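Local coordinates for protein polyphenol oxidase, chloroplastic (Malus domestica, PDB 6ELV) that belongs to a copper-dependent polyphenol oxidase that oxidises mono- and o-diphenols to o-diquinones, of which this is the separately expressed C-terminal domain, at residues A[10-13]-A[14-18]; A[68-71]-A[72-75]; A[111-115]-A[116-120]. All coordinates share one frame; numbering follows the deposited sequence.

Contact 1. Residues A[10-13]-A[14-18]; sequences KVVA and GTEFP
The Glu16 side chain folds back across Val12 at an oblique angle and ends with OE1 at the N-H of Ala13. Its CB packs tightly on one methyl of Val12, CG1, at 3.4 Å, while the carboxylate carries on past the other methyl, with OE2 3.9 Å from Val12 CG2. CG of Glu16 stands beside its own backbone N (chi1 -76°) and the chain is extended beyond it, which brings OE1 within 2.8 Å of Ala13 N. That bond is nearly straight at the hydrogen, yet the N-H comes in well above the carboxylate plane instead of along it. The backbone answers with a second bond between the same two residues: Glu16 N donates to Ala13 O at 2.8 Å, also from above the carbonyl plane. Ala13 is therefore held at both its N-H and its C=O by one residue. The pairing closes a short 3-10 turn, residues 14-16, and the side-chain bond matches one half of a capping box, Ala13 sitting at the N-cap and Glu16 at N3. Phe17 follows the turn. Val12 CG1, already against Glu16, also approaches the Phe17 ring obliquely, 3.9 Å from Phe17 CE1, and Gly14 O lies at the ring edge, in plane. The ring reaches Ile25 and Thr27 of one sheet and Ile136 and Ile139 of the other, so the turn after outermost strand 11-12 places an aromatic group where the two sheets meet. A cis peptide bond then joins Phe17 to Pro18, at the approach to strand 19-20.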
# COMPACT_ATOMS: atom_id res chain seq x y z
N LYS A 10 4.58 12.66 5.10
CA LYS A 10 3.89 13.52 4.15
C LYS A 10 2.66 12.82 3.55
O LYS A 10 2.73 11.67 3.12
CB LYS A 10 4.84 13.94 3.03
N VAL A 11 1.53 13.52 3.54
CA VAL A 11 0.31 13.00 2.94
C VAL A 11 0.32 13.35 1.45
O VAL A 11 0.57 14.49 1.07
CB VAL A 11 -0.95 13.56 3.63
CG1 VAL A 11 -2.20 12.92 3.04
CG2 VAL A 11 -0.87 13.31 5.13
N VAL A 12 0.03 12.35 0.62
CA VAL A 12 0.15 12.43 -0.83
C VAL A 12 -1.20 12.09 -1.45
O VAL A 12 -1.87 11.14 -1.02
CB VAL A 12 1.25 11.44 -1.28
CG1 VAL A 12 1.05 11.00 -2.71
CG2 VAL A 12 2.63 12.05 -1.07
N ALA A 13 -1.61 12.87 -2.45
CA ALA A 13 -2.84 12.56 -3.18
C ALA A 13 -2.62 11.37 -4.11
O ALA A 13 -1.50 11.11 -4.56
CB ALA A 13 -3.29 13.77 -4.00
N GLY A 14 -3.71 10.64 -4.40
CA GLY A 14 -3.60 9.48 -5.26
C GLY A 14 -3.05 9.81 -6.64
O GLY A 14 -2.33 9.00 -7.24
N THR A 15 -3.36 10.99 -7.14
CA THR A 15 -2.83 11.45 -8.42
C THR A 15 -1.38 11.90 -8.33
O THR A 15 -0.82 12.33 -9.34
CB THR A 15 -3.69 12.60 -8.94
OG1 THR A 15 -3.74 13.63 -7.94
CG2 THR A 15 -5.10 12.12 -9.25
N GLU A 16 -0.76 11.83 -7.15
CA GLU A 16 0.66 12.13 -7.08
C GLU A 16 1.53 10.94 -7.46
O GLU A 16 2.73 11.13 -7.63
CB GLU A 16 1.07 12.68 -5.71
CG GLU A 16 0.69 14.13 -5.47
CD GLU A 16 1.10 14.62 -4.09
OE1 GLU A 16 0.21 14.86 -3.25
OE2 GLU A 16 2.32 14.75 -3.84
N PHE A 17 0.96 9.74 -7.62
CA PHE A 17 1.70 8.57 -8.10
C PHE A 17 1.73 8.62 -9.62
O PHE A 17 0.78 9.09 -10.23
CB PHE A 17 1.02 7.27 -7.64
CG PHE A 17 1.07 7.06 -6.15
CD1 PHE A 17 0.12 7.62 -5.32
CD2 PHE A 17 2.07 6.29 -5.59
CE1 PHE A 17 0.17 7.44 -3.96
CE2 PHE A 17 2.12 6.11 -4.22
CZ PHE A 17 1.18 6.69 -3.40
N PRO A 18 2.81 8.11 -10.26
CA PRO A 18 3.99 7.49 -9.66
C PRO A 18 4.84 8.44 -8.84
O PRO A 18 4.93 9.64 -9.15
CB PRO A 18 4.80 7.01 -10.87
CG PRO A 18 3.80 6.87 -11.95
CD PRO A 18 2.83 7.99 -11.73

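Contact 2. Residues A[68-71]-A[72-75]; sequences VNDV and DDLP. With CA (calcium ion), chain B.
The amide of Asn69 and the carboxylate of Asp73 pass alongside one another, pointing opposite ways, their planes only 16° apart, with Asn69 ND2 3.4 Å from Asp73 OD2. Next to them is the carbonyl of Asp70, gripped from opposite faces of its plane: Asn69 ND2 donates to Asp70 O from one side at 2.8 Å, and Asp73 N from the other at 3.0 Å. The latter bond closes a type I beta turn from Asp70 to Asp73, at the loop that follows strand 62-70. An Asx turn is superimposed on it, because Asp70 OD1 accepts from Asp72 N at 2.8 Å through its anti lone pair, the one facing away from OD2. The same carboxylate holds the calcium ion, which lies almost on the continuation of the Asp70 CB-CG bond and is clasped by OD1 and OD2, each at 2.5 Å. CG of Asp70 is anti to the backbone N (chi1 -173°), and this sends the group out of the strand to the metal. Asp72 adds one oxygen, OD2, at 2.4 Å from the calcium ion. The turn thus bends two acidic residues round one cation, whose positive charge would offset the repulsion between Asp70 OD1 and Asp72 OD2, both metal-bound; Asp120 supplies the remaining protein ligands and two waters complete the shell. Val71, between the two aspartates, packs on Ser122 and Val124 of strand 122-131. Three waters bridge further polar atoms: one joins Asn69 ND2 to Asp73 O, another links Val71 O with Asp73 O, and a third accepts from Asp70 N and donates to Asp73 OD2 at 2.7 Å.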
# COMPACT_ATOMS: atom_id res chain seq x y z
N VAL A 68 -1.59 0.35 7.45
CA VAL A 68 -2.92 0.88 7.18
C VAL A 68 -3.48 1.48 8.46
O VAL A 68 -3.27 0.93 9.55
CB VAL A 68 -3.84 -0.24 6.64
CG1 VAL A 68 -5.26 0.27 6.41
CG2 VAL A 68 -3.29 -0.79 5.34
N ASN A 69 -4.23 2.57 8.34
CA ASN A 69 -4.95 3.12 9.48
C ASN A 69 -6.30 3.66 9.03
O ASN A 69 -6.53 3.91 7.85
CB ASN A 69 -4.15 4.18 10.28
CG ASN A 69 -3.93 5.49 9.54
OD1 ASN A 69 -2.90 5.68 8.90
ND2 ASN A 69 -4.86 6.43 9.68
N ASP A 70 -7.16 3.86 10.03
CA ASP A 70 -8.50 4.39 9.82
C ASP A 70 -8.39 5.83 9.32
O ASP A 70 -7.69 6.66 9.92
CB ASP A 70 -9.23 4.31 11.17
CG ASP A 70 -10.69 4.68 11.09
OD1 ASP A 70 -11.01 5.78 10.60
OD2 ASP A 70 -11.53 3.89 11.59
N VAL A 71 -9.10 6.12 8.23
CA VAL A 71 -9.05 7.43 7.58
C VAL A 71 -9.48 8.56 8.50
O VAL A 71 -9.11 9.71 8.27
CB VAL A 71 -9.90 7.38 6.29
CG1 VAL A 71 -11.38 7.25 6.62
CG2 VAL A 71 -9.60 8.58 5.40
N ASP A 72 -10.25 8.27 9.54
CA ASP A 72 -10.74 9.30 10.44
C ASP A 72 -9.79 9.59 11.60
O ASP A 72 -10.06 10.48 12.41
CB ASP A 72 -12.08 8.86 10.99
CG ASP A 72 -13.08 8.54 9.88
OD1 ASP A 72 -13.33 9.45 9.05
OD2 ASP A 72 -13.60 7.40 9.82
N ASP A 73 -8.69 8.86 11.72
CA ASP A 73 -7.71 9.14 12.76
C ASP A 73 -7.07 10.50 12.51
O ASP A 73 -6.84 10.90 11.37
CB ASP A 73 -6.56 8.14 12.71
CG ASP A 73 -6.95 6.73 13.06
OD1 ASP A 73 -8.09 6.47 13.52
OD2 ASP A 73 -6.07 5.86 12.86
N LEU A 74 -6.73 11.21 13.58
CA LEU A 74 -6.00 12.47 13.45
C LEU A 74 -4.56 12.26 12.99
O LEU A 74 -3.79 11.57 13.67
CB LEU A 74 -6.00 13.21 14.78
CG LEU A 74 -7.38 13.74 15.17
CD1 LEU A 74 -7.30 14.60 16.42
CD2 LEU A 74 -8.00 14.52 14.00
N PRO A 75 -4.13 12.84 11.86
CA PRO A 75 -2.71 12.73 11.46
C PRO A 75 -1.78 13.43 12.42
O PRO A 75 -0.59 13.09 12.48
CB PRO A 75 -2.68 13.40 10.07
CG PRO A 75 -4.10 13.40 9.61
CD PRO A 75 -4.94 13.56 10.85
CA CA B . -13.47 5.23 10.84
O HOH W 1 -4.77 9.45 9.52
O HOH W 2 -6.33 3.18 12.71
O HOH W 3 -8.52 12.23 9.63
O HOH W 4 -15.74 5.86 11.57
O HOH W 5 -14.40 3.26 11.87

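Contact 3. Residues A[111-115]-A[116-120]; sequences LLEEI and EAEDD. With CA (calcium ion), chain B.
Ala117 N reaches back to Leu112 O at 3.0 Å, in the carbonyl plane, while Glu116, its phi positive at 65°, turns the chain off the helix and gives a weak 3.2 Å bond from its N to Glu113 O. This is a Schellman motif with Glu116 at C-prime. The methyl of Ala117 packs against the last helical turn, CB lying 3.8 Å from Ile115 CG1 and equally close to Ile115 CD1. CG1 of Ile115 stands between its own backbone N and carbonyl carbon (chi1 70°), which lays the branch alongside that methyl. Looser apolar contact comes from Leu112, whose CD2 is 4.4 Å from Ala117 CB. On the outer surface Glu113 and Glu118 run side by side in the same direction, their carboxylates 11° from parallel. The closest side-chain atoms of this pair are Glu113 CG and Glu118 OE1, 3.7 Å apart; Glu113 OE1 and Glu118 OE2 approach to 4.6 Å, so the like charges may raise each other's proton affinity somewhat. Beyond Ala117 a type I turn runs to Asp120, and Arg31 NH1 hydrogen-bonds to the carbonyl oxygens of Glu118 and Asp120. One calcium-bound water donates to both Glu116 O and Asp119 OD1, a second-shell link from the helix end to the metal. Asp120 itself grips the calcium ion with both oxygens, OD1 at 2.6 Å and OD2 at 2.4 Å, and together with Asp70, Asp72 and two waters it builds a seven-coordinate, carboxylate-rich calcium site.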
# COMPACT_ATOMS: atom_id res chain seq x y z
N LEU A 111 -7.40 -7.20 8.68
CA LEU A 111 -6.83 -5.96 9.18
C LEU A 111 -7.92 -4.92 9.41
O LEU A 111 -7.92 -4.23 10.44
CB LEU A 111 -5.77 -5.45 8.19
CG LEU A 111 -4.94 -4.24 8.64
CD1 LEU A 111 -3.62 -4.19 7.89
CD2 LEU A 111 -5.67 -2.93 8.43
N LEU A 112 -8.85 -4.78 8.46
CA LEU A 112 -9.89 -3.76 8.61
C LEU A 112 -10.77 -4.06 9.82
O LEU A 112 -11.23 -3.14 10.51
CB LEU A 112 -10.73 -3.66 7.34
CG LEU A 112 -9.97 -3.16 6.12
CD1 LEU A 112 -10.89 -3.08 4.91
CD2 LEU A 112 -9.24 -1.83 6.37
N GLU A 113 -11.03 -5.33 10.09
CA GLU A 113 -11.78 -5.70 11.29
C GLU A 113 -11.01 -5.34 12.55
O GLU A 113 -11.58 -4.83 13.53
CB GLU A 113 -12.11 -7.19 11.25
CG GLU A 113 -12.98 -7.67 12.40
CD GLU A 113 -13.27 -9.16 12.33
OE1 GLU A 113 -13.02 -9.77 11.27
OE2 GLU A 113 -13.77 -9.72 13.33
N GLU A 114 -9.70 -5.60 12.55
CA GLU A 114 -8.87 -5.36 13.73
C GLU A 114 -8.74 -3.88 14.04
O GLU A 114 -8.77 -3.47 15.21
CB GLU A 114 -7.50 -6.00 13.53
CG GLU A 114 -7.58 -7.51 13.54
CD GLU A 114 -6.38 -8.17 12.90
OE1 GLU A 114 -5.33 -7.51 12.81
OE2 GLU A 114 -6.50 -9.34 12.49
N ILE A 115 -8.59 -3.05 13.01
CA ILE A 115 -8.51 -1.61 13.24
C ILE A 115 -9.87 -0.96 13.37
O ILE A 115 -9.95 0.23 13.67
CB ILE A 115 -7.62 -0.88 12.21
CG1 ILE A 115 -8.27 -0.85 10.83
CG2 ILE A 115 -6.25 -1.50 12.17
CD1 ILE A 115 -7.57 0.09 9.86
N GLU A 116 -10.94 -1.72 13.14
CA GLU A 116 -12.32 -1.25 13.27
C GLU A 116 -12.67 -0.17 12.26
O GLU A 116 -13.29 0.85 12.59
CB GLU A 116 -12.64 -0.86 14.71
CG GLU A 116 -12.40 -1.99 15.69
CD GLU A 116 -12.87 -1.66 17.09
OE1 GLU A 116 -12.38 -0.68 17.67
OE2 GLU A 116 -13.74 -2.39 17.60
N ALA A 117 -12.27 -0.40 11.01
CA ALA A 117 -12.54 0.49 9.89
C ALA A 117 -13.49 -0.12 8.87
O ALA A 117 -13.61 0.39 7.75
CB ALA A 117 -11.23 0.90 9.21
N GLU A 118 -14.19 -1.21 9.23
CA GLU A 118 -15.00 -1.94 8.26
C GLU A 118 -16.14 -1.11 7.71
O GLU A 118 -16.66 -1.43 6.63
CB GLU A 118 -15.60 -3.20 8.88
CG GLU A 118 -14.63 -4.32 9.15
CD GLU A 118 -15.29 -5.48 9.88
OE1 GLU A 118 -15.56 -5.33 11.09
OE2 GLU A 118 -15.55 -6.53 9.26
N ASP A 119 -16.56 -0.08 8.44
CA ASP A 119 -17.65 0.81 8.08
C ASP A 119 -17.21 1.99 7.23
O ASP A 119 -18.06 2.81 6.86
CB ASP A 119 -18.26 1.37 9.37
CG ASP A 119 -17.25 2.18 10.18
OD1 ASP A 119 -16.26 1.59 10.66
OD2 ASP A 119 -17.44 3.41 10.33
N ASP A 120 -15.92 2.13 6.96
CA ASP A 120 -15.40 3.30 6.27
C ASP A 120 -15.33 3.04 4.76
O ASP A 120 -15.24 1.89 4.31
CB ASP A 120 -13.99 3.65 6.77
CG ASP A 120 -13.95 4.11 8.23
OD1 ASP A 120 -14.98 4.55 8.78
OD2 ASP A 120 -12.86 4.05 8.81
CA CA B . -13.47 5.23 10.84
O HOH W 5 -14.40 3.26 11.87
O HOH W 4 -15.74 5.86 11.57

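Contacts 1, 2 and 3 come in that order along the chain without overlapping. Contact 1 belongs to outermost strand 11-12 and contact 2 to the end of strand 62-70, both in the five-stranded mixed sheet; their centres are 16 Å apart and their atoms do not touch. Contact 3 is the end of helix 109-115 and the turn leading to strand 122-131, which neighbours 62-70 in that sheet. Contacts 2 and 3, with centres 11 Å apart, share the calcium ion and its two waters, so the metal ties two loops distant in sequence. Val68 packing on Leu111 extends that junction inward, whereas contact 1 lies about 15 Å, nearest atoms, from contact 3.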